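Local coordinates for OmpT protein (Vibrio cholerae serotype O1, PDB 6EHD), which probably works as a porin, an outer-membrane beta barrel through which ions and small solutes diffuse non-specifically, at residues 275-278 against 282-285; 19-24 against 29-34; 138-141 against 146-149. The protein carries 1 engineered substitution. All coordinates share one frame; numbering follows the deposited sequence.

Contact 1 of 3, residues 275-278 against 282-285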
loop_
_atom_site.group_PDB
_atom_site.type_symbol
_atom_site.label_atom_id
_atom_site.label_comp_id
_atom_site.label_asym_id
_atom_site.label_seq_id
_atom_site.Cartn_x
_atom_site.Cartn_y
_atom_site.Cartn_z
ATOM N N TYR A 275 16.370 11.557 -7.197
ATOM C CA TYR A 275 17.696 12.142 -6.943
ATOM C C TYR A 275 17.778 12.459 -5.461
ATOM O O TYR A 275 16.926 13.198 -4.946
ATOM C CB TYR A 275 17.937 13.459 -7.758
ATOM C CG TYR A 275 19.241 14.120 -7.475
ATOM C CD1 TYR A 275 20.409 13.746 -8.166
ATOM C CD2 TYR A 275 19.353 15.170 -6.542
ATOM C CE1 TYR A 275 21.638 14.321 -7.939
ATOM C CE2 TYR A 275 20.614 15.731 -6.294
ATOM C CZ TYR A 275 21.729 15.367 -7.005
ATOM O OH TYR A 275 23.005 15.886 -6.757
ATOM N N LYS A 276 18.824 11.951 -4.828
ATOM C CA LYS A 276 19.033 12.156 -3.323
ATOM C C LYS A 276 20.054 13.265 -3.058
ATOM O O LYS A 276 21.204 13.178 -3.478
ATOM C CB LYS A 276 19.499 10.831 -2.695
ATOM C CG LYS A 276 18.359 9.805 -2.655
ATOM C CD LYS A 276 18.854 8.484 -1.988
ATOM C CE LYS A 276 17.783 7.425 -1.932
ATOM N NZ LYS A 276 18.188 6.279 -1.069
ATOM N N PHE A 277 19.590 14.406 -2.561
ATOM C CA PHE A 277 20.544 15.438 -2.101
ATOM C C PHE A 277 21.378 14.939 -0.902
ATOM O O PHE A 277 22.595 15.209 -0.822
ATOM C CB PHE A 277 19.849 16.754 -1.782
ATOM C CG PHE A 277 19.433 17.549 -3.008
ATOM C CD1 PHE A 277 20.294 18.542 -3.499
ATOM C CD2 PHE A 277 18.184 17.414 -3.609
ATOM C CE1 PHE A 277 19.996 19.242 -4.622
ATOM C CE2 PHE A 277 17.853 18.187 -4.719
ATOM C CZ PHE A 277 18.742 19.118 -5.212
ATOM N N ALA A 278 20.726 14.230 -0.002
ATOM C CA ALA A 278 21.355 13.759 1.248
ATOM C C ALA A 278 20.486 12.660 1.782
ATOM O O ALA A 278 19.421 12.393 1.262
ATOM C CB ALA A 278 21.475 14.890 2.282
ATOM N N ARG A 282 15.365 14.409 -0.699
ATOM C CA ARG A 282 15.327 13.924 -2.082
ATOM C C ARG A 282 14.231 14.550 -2.890
ATOM O O ARG A 282 13.307 15.108 -2.358
ATOM C CB ARG A 282 15.097 12.403 -2.073
ATOM C CG ARG A 282 13.731 11.967 -1.643
ATOM C CD ARG A 282 13.557 10.407 -1.654
ATOM N NE ARG A 282 14.389 9.743 -0.652
ATOM C CZ ARG A 282 14.239 8.427 -0.340
ATOM N NH1 ARG A 282 13.333 7.652 -0.990
ATOM N NH2 ARG A 282 14.979 7.884 0.648
ATOM N N VAL A 283 14.375 14.429 -4.224
ATOM C CA VAL A 283 13.381 14.916 -5.189
ATOM C C VAL A 283 13.146 13.821 -6.260
ATOM O O VAL A 283 13.947 12.902 -6.419
ATOM C CB VAL A 283 13.811 16.240 -5.916
ATOM C CG1 VAL A 283 13.929 17.365 -4.840
ATOM C CG2 VAL A 283 15.087 16.066 -6.662
ATOM N N TYR A 284 12.033 13.972 -6.933
ATOM C CA TYR A 284 11.677 12.985 -7.969
ATOM C C TYR A 284 10.700 13.579 -9.013
ATOM O O TYR A 284 9.922 14.517 -8.723
ATOM C CB TYR A 284 10.999 11.732 -7.291
ATOM C CG TYR A 284 10.125 12.011 -6.101
ATOM C CD1 TYR A 284 10.657 12.126 -4.825
ATOM C CD2 TYR A 284 8.792 12.244 -6.240
ATOM C CE1 TYR A 284 9.894 12.460 -3.720
ATOM C CE2 TYR A 284 7.981 12.517 -5.116
ATOM C CZ TYR A 284 8.555 12.690 -3.847
ATOM O OH TYR A 284 7.715 12.976 -2.754
ATOM N N ALA A 285 10.704 12.977 -10.223
ATOM C CA ALA A 285 9.802 13.374 -11.271
ATOM C C ALA A 285 9.351 12.105 -12.048
ATOM O O ALA A 285 10.218 11.227 -12.318
ATOM C CB ALA A 285 10.540 14.306 -12.251
HETATM O O HOH W 1 16.600 11.121 0.765
#
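Arg282 lies alongside Lys276, and its side chain can be followed outward atom by atom. Its CB rests 3.5 Å from Tyr275 O, the oxygen that accepts the Val283 N-H. CG takes the position between its own backbone N and carbonyl carbon (chi1 70°), and a bend at chi3 swings the guanidinium round. NE then donates to a water, 3.0 Å from its oxygen, and that water in turn donates to Ala278 O, so one solvent molecule links the arginine to the backbone of the opposite segment. NH1 hydrogen-bonds to Tyr101 OH. Lys276, its chain extended beyond CG, lays CE over one guanidinium face, toward the rim, 3.8 Å from Arg282 NH2. With the lysine NZ 4.0 Å from Arg282 NH2, two probably positive groups lie close, and Glu274, a long and weak ion pair of Arg282 NH1, may offset part of the charge. The two strands, 263-276 and 281-291, form a beta hairpin of the barrel wall; next to the turn, Phe277 and Ala278 together face the first residue of strand 281-291, a classic beta bulge. Tyr275 and Val283 are the antiparallel hydrogen-bonded pair, with two nearly straight bonds: Tyr275 N to Val283 O is 2.9 Å, at 168°. Their face of the sheet, aromatic and branched apolar, probably faces lipid, as in the aromatic girdle of porins. There Val283 CG2 touches both Tyr275 CB and Phe277 CE2, each at 4.0 Å. The Tyr275 ring presents CE2 over the centre of the Phe277 face.

Contact 2 of 3, residues 19-24 against 29-34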
loop_
_atom_site.group_PDB
_atom_site.type_symbol
_atom_site.label_atom_id
_atom_site.label_comp_id
_atom_site.label_asym_id
_atom_site.label_seq_id
_atom_site.Cartn_x
_atom_site.Cartn_y
_atom_site.Cartn_z
ATOM N N THR A 19 6.382 18.308 -0.426
ATOM C CA THR A 19 5.671 19.195 -1.378
ATOM C C THR A 19 5.578 18.491 -2.750
ATOM O O THR A 19 6.604 18.104 -3.298
ATOM C CB THR A 19 6.513 20.480 -1.529
ATOM O OG1 THR A 19 6.641 21.125 -0.239
ATOM C CG2 THR A 19 5.918 21.445 -2.526
ATOM N N GLU A 20 4.380 18.316 -3.252
ATOM C CA GLU A 20 4.109 17.550 -4.520
ATOM C C GLU A 20 3.137 18.352 -5.425
ATOM O O GLU A 20 2.147 18.946 -4.914
ATOM C CB GLU A 20 3.508 16.150 -4.158
ATOM C CG GLU A 20 4.604 15.271 -3.469
ATOM C CD GLU A 20 4.187 13.819 -3.082
ATOM O OE1 GLU A 20 3.018 13.616 -2.843
ATOM O OE2 GLU A 20 5.095 12.985 -2.830
ATOM N N LEU A 21 3.453 18.382 -6.724
ATOM C CA LEU A 21 2.624 18.980 -7.777
ATOM C C LEU A 21 2.227 17.859 -8.727
ATOM O O LEU A 21 3.130 17.128 -9.201
ATOM C CB LEU A 21 3.458 19.967 -8.528
ATOM C CG LEU A 21 3.912 21.168 -7.663
ATOM C CD1 LEU A 21 5.232 20.921 -6.944
ATOM C CD2 LEU A 21 4.059 22.452 -8.511
ATOM N N LYS A 22 0.916 17.721 -8.957
ATOM C CA LYS A 22 0.366 16.680 -9.858
ATOM C C LYS A 22 -0.350 17.304 -11.087
ATOM O O LYS A 22 -1.150 18.278 -10.914
ATOM C CB LYS A 22 -0.538 15.755 -9.106
ATOM C CG LYS A 22 0.235 14.838 -8.148
ATOM C CD LYS A 22 -0.678 13.938 -7.315
ATOM C CE LYS A 22 -1.221 12.780 -8.099
ATOM N NZ LYS A 22 -1.963 11.911 -7.166
ATOM N N PHE A 23 -0.030 16.787 -12.289
ATOM C CA PHE A 23 -0.614 17.295 -13.559
ATOM C C PHE A 23 -1.359 16.138 -14.220
ATOM O O PHE A 23 -0.739 15.272 -14.846
ATOM C CB PHE A 23 0.457 17.815 -14.498
ATOM C CG PHE A 23 1.396 18.870 -13.891
ATOM C CD1 PHE A 23 2.408 18.492 -12.995
ATOM C CD2 PHE A 23 1.309 20.223 -14.275
ATOM C CE1 PHE A 23 3.281 19.445 -12.422
ATOM C CE2 PHE A 23 2.144 21.191 -13.708
ATOM C CZ PHE A 23 3.147 20.819 -12.778
ATOM N N LEU A 24 -2.648 16.057 -13.976
ATOM C CA LEU A 24 -3.468 14.927 -14.459
ATOM C C LEU A 24 -4.164 15.328 -15.795
ATOM O O LEU A 24 -4.656 16.433 -15.897
ATOM C CB LEU A 24 -4.481 14.487 -13.433
ATOM C CG LEU A 24 -4.002 14.024 -12.041
ATOM C CD1 LEU A 24 -5.191 13.565 -11.204
ATOM C CD2 LEU A 24 -2.922 12.951 -12.224
ATOM N N PRO A 29 -3.099 22.011 -12.653
ATOM C CA PRO A 29 -2.132 21.541 -11.635
ATOM C C PRO A 29 -2.627 21.605 -10.179
ATOM O O PRO A 29 -3.242 22.553 -9.779
ATOM C CB PRO A 29 -0.930 22.464 -11.837
ATOM C CG PRO A 29 -1.120 23.136 -13.117
ATOM C CD PRO A 29 -2.553 23.072 -13.507
ATOM N N THR A 30 -2.301 20.597 -9.383
ATOM C CA THR A 30 -2.671 20.469 -7.966
ATOM C C THR A 30 -1.374 20.570 -7.138
ATOM O O THR A 30 -0.299 20.096 -7.566
ATOM C CB THR A 30 -3.406 19.109 -7.856
ATOM O OG1 THR A 30 -4.814 19.338 -7.682
ATOM C CG2 THR A 30 -2.848 18.182 -6.830
ATOM N N ILE A 31 -1.403 21.281 -6.017
ATOM C CA ILE A 31 -0.181 21.489 -5.223
ATOM C C ILE A 31 -0.592 20.997 -3.838
ATOM O O ILE A 31 -1.738 21.033 -3.478
ATOM C CB ILE A 31 0.391 22.940 -5.147
ATOM C CG1 ILE A 31 -0.490 23.887 -4.303
ATOM C CG2 ILE A 31 0.630 23.548 -6.534
ATOM C CD1 ILE A 31 0.077 25.316 -4.177
ATOM N N GLY A 32 0.308 20.579 -3.006
ATOM C CA GLY A 32 -0.233 20.075 -1.704
ATOM C C GLY A 32 -0.970 18.726 -1.525
ATOM O O GLY A 32 -1.589 18.492 -0.456
ATOM N N SER A 33 -0.822 17.765 -2.438
ATOM C CA SER A 33 -1.223 16.342 -2.102
ATOM C C SER A 33 -0.143 15.591 -1.281
ATOM O O SER A 33 -0.340 14.415 -0.856
ATOM C CB SER A 33 -1.536 15.541 -3.395
ATOM O OG SER A 33 -0.396 15.547 -4.280
ATOM N N GLY A 34 1.015 16.239 -1.077
ATOM C CA GLY A 34 2.111 15.632 -0.338
ATOM C C GLY A 34 1.744 15.231 1.083
ATOM O O GLY A 34 1.577 16.150 1.901
#
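Lys22 and Thr30 form the antiparallel hydrogen-bonded pair that joins these strands, each N donating to the other's O at 3.0 Å (Lys22 N to Thr30 O, Thr30 N to Lys22 O). Around this ring the backbone adds CA-H...O contacts, the shortest from Leu21 CA to Thr30 O at 3.1 Å. Side chains then pack on both faces. Leu21 and Ile31 lie side by side, with CD2 of the leucine 4.1 Å from CG2 of the isoleucine, while the Phe23 ring meets Pro29 obliquely, CE2 lying 3.8 Å from CB. Proline suits the position just before the returning strand because its compact apolar ring puts CB and CG against the phenylalanine. On the Lys22-Thr30 face, Ser33 OG sits 3.4 Å from Lys22 CD, touching the aliphatic stem and not the amine; the bend at chi3 (76°) turns the lysine tip onward. Glycines let the chain bend past Glu20. Gly32 has positive phi (74°), a backbone shape in which a CB would crowd the preceding carbonyl oxygen. At Gly34 a CB would come close to the backbone N atoms of Thr19 and Glu20; its CA also lies 3.3 Å from Glu20 OE1. The other carboxylate oxygen of this buried glutamate, OE2, is held by Tyr284 OH, which helps fix the carboxylate's direction. Further out, Phe102 of a loop touches Glu20 and Lys22, and in the porin barrel wall the hairpin of strands 9-24 and 30-47 is flanked by strand 314-324, to which Thr19, Leu21 and Phe23 bond through their backbones.

Contact 3 of 3, residues 138-141 against 146-149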
loop_
_atom_site.group_PDB
_atom_site.type_symbol
_atom_site.label_atom_id
_atom_site.label_comp_id
_atom_site.label_asym_id
_atom_site.label_seq_id
_atom_site.Cartn_x
_atom_site.Cartn_y
_atom_site.Cartn_z
ATOM N N GLY A 138 -8.185 -8.387 11.944
ATOM C CA GLY A 138 -8.882 -7.199 12.337
ATOM C C GLY A 138 -10.127 -7.636 13.175
ATOM O O GLY A 138 -10.927 -8.488 12.721
ATOM N N PHE A 139 -10.324 -6.983 14.309
ATOM C CA PHE A 139 -11.581 -7.198 15.141
ATOM C C PHE A 139 -12.777 -6.431 14.591
ATOM O O PHE A 139 -12.734 -5.176 14.547
ATOM C CB PHE A 139 -11.310 -6.775 16.578
ATOM C CG PHE A 139 -10.310 -7.644 17.265
ATOM C CD1 PHE A 139 -10.715 -8.791 17.960
ATOM C CD2 PHE A 139 -8.972 -7.337 17.215
ATOM C CE1 PHE A 139 -9.772 -9.590 18.607
ATOM C CE2 PHE A 139 -8.042 -8.119 17.845
ATOM C CZ PHE A 139 -8.424 -9.251 18.538
ATOM N N PRO A 140 -13.838 -7.142 14.093
ATOM C CA PRO A 140 -15.001 -6.371 13.610
ATOM C C PRO A 140 -15.708 -5.924 14.911
ATOM O O PRO A 140 -15.597 -6.620 15.936
ATOM C CB PRO A 140 -15.818 -7.387 12.800
ATOM C CG PRO A 140 -15.453 -8.708 13.359
ATOM C CD PRO A 140 -14.040 -8.596 13.914
ATOM N N GLU A 141 -16.282 -4.744 14.979
ATOM C CA GLU A 141 -16.684 -4.341 16.349
ATOM C C GLU A 141 -18.164 -4.270 16.431
ATOM O O GLU A 141 -18.755 -3.196 16.310
ATOM C CB GLU A 141 -15.913 -3.138 16.847
ATOM C CG GLU A 141 -14.600 -3.640 17.457
ATOM C CD GLU A 141 -13.596 -2.560 17.692
ATOM O OE1 GLU A 141 -12.518 -2.876 18.233
ATOM O OE2 GLU A 141 -13.896 -1.401 17.349
ATOM N N GLN A 146 -14.580 -3.372 9.549
ATOM C CA GLN A 146 -14.525 -4.540 8.628
ATOM C C GLN A 146 -13.978 -5.815 9.234
ATOM O O GLN A 146 -13.214 -5.800 10.238
ATOM C CB GLN A 146 -13.691 -4.132 7.387
ATOM C CG GLN A 146 -14.257 -2.967 6.588
ATOM C CD GLN A 146 -13.305 -2.490 5.465
ATOM O OE1 GLN A 146 -12.135 -2.906 5.427
ATOM N NE2 GLN A 146 -13.802 -1.623 4.559
ATOM N N GLU A 147 -14.307 -6.957 8.625
ATOM C CA GLU A 147 -13.582 -8.197 8.898
ATOM C C GLU A 147 -12.269 -8.239 8.067
ATOM O O GLU A 147 -12.305 -7.849 6.876
ATOM C CB GLU A 147 -14.396 -9.444 8.521
ATOM C CG GLU A 147 -15.798 -9.507 9.195
ATOM C CD GLU A 147 -16.605 -10.756 8.832
ATOM O OE1 GLU A 147 -16.092 -11.703 8.183
ATOM O OE2 GLU A 147 -17.790 -10.779 9.184
ATOM N N LEU A 148 -11.221 -8.795 8.646
ATOM C CA LEU A 148 -9.894 -8.941 7.971
ATOM C C LEU A 148 -9.087 -10.084 8.550
ATOM O O LEU A 148 -8.915 -10.228 9.767
ATOM C CB LEU A 148 -9.103 -7.619 8.081
ATOM C CG LEU A 148 -7.718 -7.517 7.443
ATOM C CD1 LEU A 148 -7.850 -7.498 5.925
ATOM C CD2 LEU A 148 -6.997 -6.292 7.918
ATOM N N ALA A 149 -8.518 -10.881 7.651
ATOM C CA ALA A 149 -7.606 -11.901 8.020
ATOM C C ALA A 149 -6.589 -12.090 6.839
ATOM O O ALA A 149 -7.029 -12.274 5.678
ATOM C CB ALA A 149 -8.350 -13.224 8.297
HETATM O O HOH W 2 -12.021 -10.190 11.141
#
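Pro140 reaches the returning chain with its CB, which stands 4.0 Å from Gln146 O and 4.2 Å from Glu147 CG. The pyrrolidine, a rigid ring, offers these atoms a compact apolar edge. Glu147 leaves its CG there by setting it beside the backbone N (chi1 -55°) and then running out fully extended, so that its methylene stem touches the proline while the carboxylate travels on toward Lys172, a long and weak partner. Leu148 turns its CG the other way, opposite its backbone N (chi1 -179°), carrying the isobutyl group off among Thr89, Gln121 and Asn169. Gly138 suits its place because a CB on it would come within 3.3 Å of Leu148 CB, which is tight. One direct bond joins the backbones, Gly138 N to Leu148 O at 2.9 Å; on the other side a water donates to Gly138 O, 2.6 Å away, and accepts from Leu148 N. Water thus stands in where the strands have splayed apart. The Gln146 amide is hydrogen-bonded to Asn169, Leu113 O and Asp171. Here, in the porin barrel wall, strand 131-138 gives way to the loop that leads into strand 147-157, with strands 121-128 and 160-171 as the neighbours on either side.

All three contacts close neighbouring antiparallel strands of one barrel wall, but in different ways. Contacts 1 and 2 are surface contacts on beta hairpins, each with a complete two-bond backbone pair and apolar packing on the face with Leu21 or Val283; their centres are about 17 Å apart. They touch through Tyr284 and Glu20, bridging strand 281-291 to strand 9-24 past the intervening strand 314-324. Contact 3, partly buried and across the chain's centre from both, its centre about 39 Å from that of contact 1, is looser: a single direct bond, a bridging water and little side-chain packing. Contact 1 alone pairs two basic side chains, whereas contact 2 buries an acid.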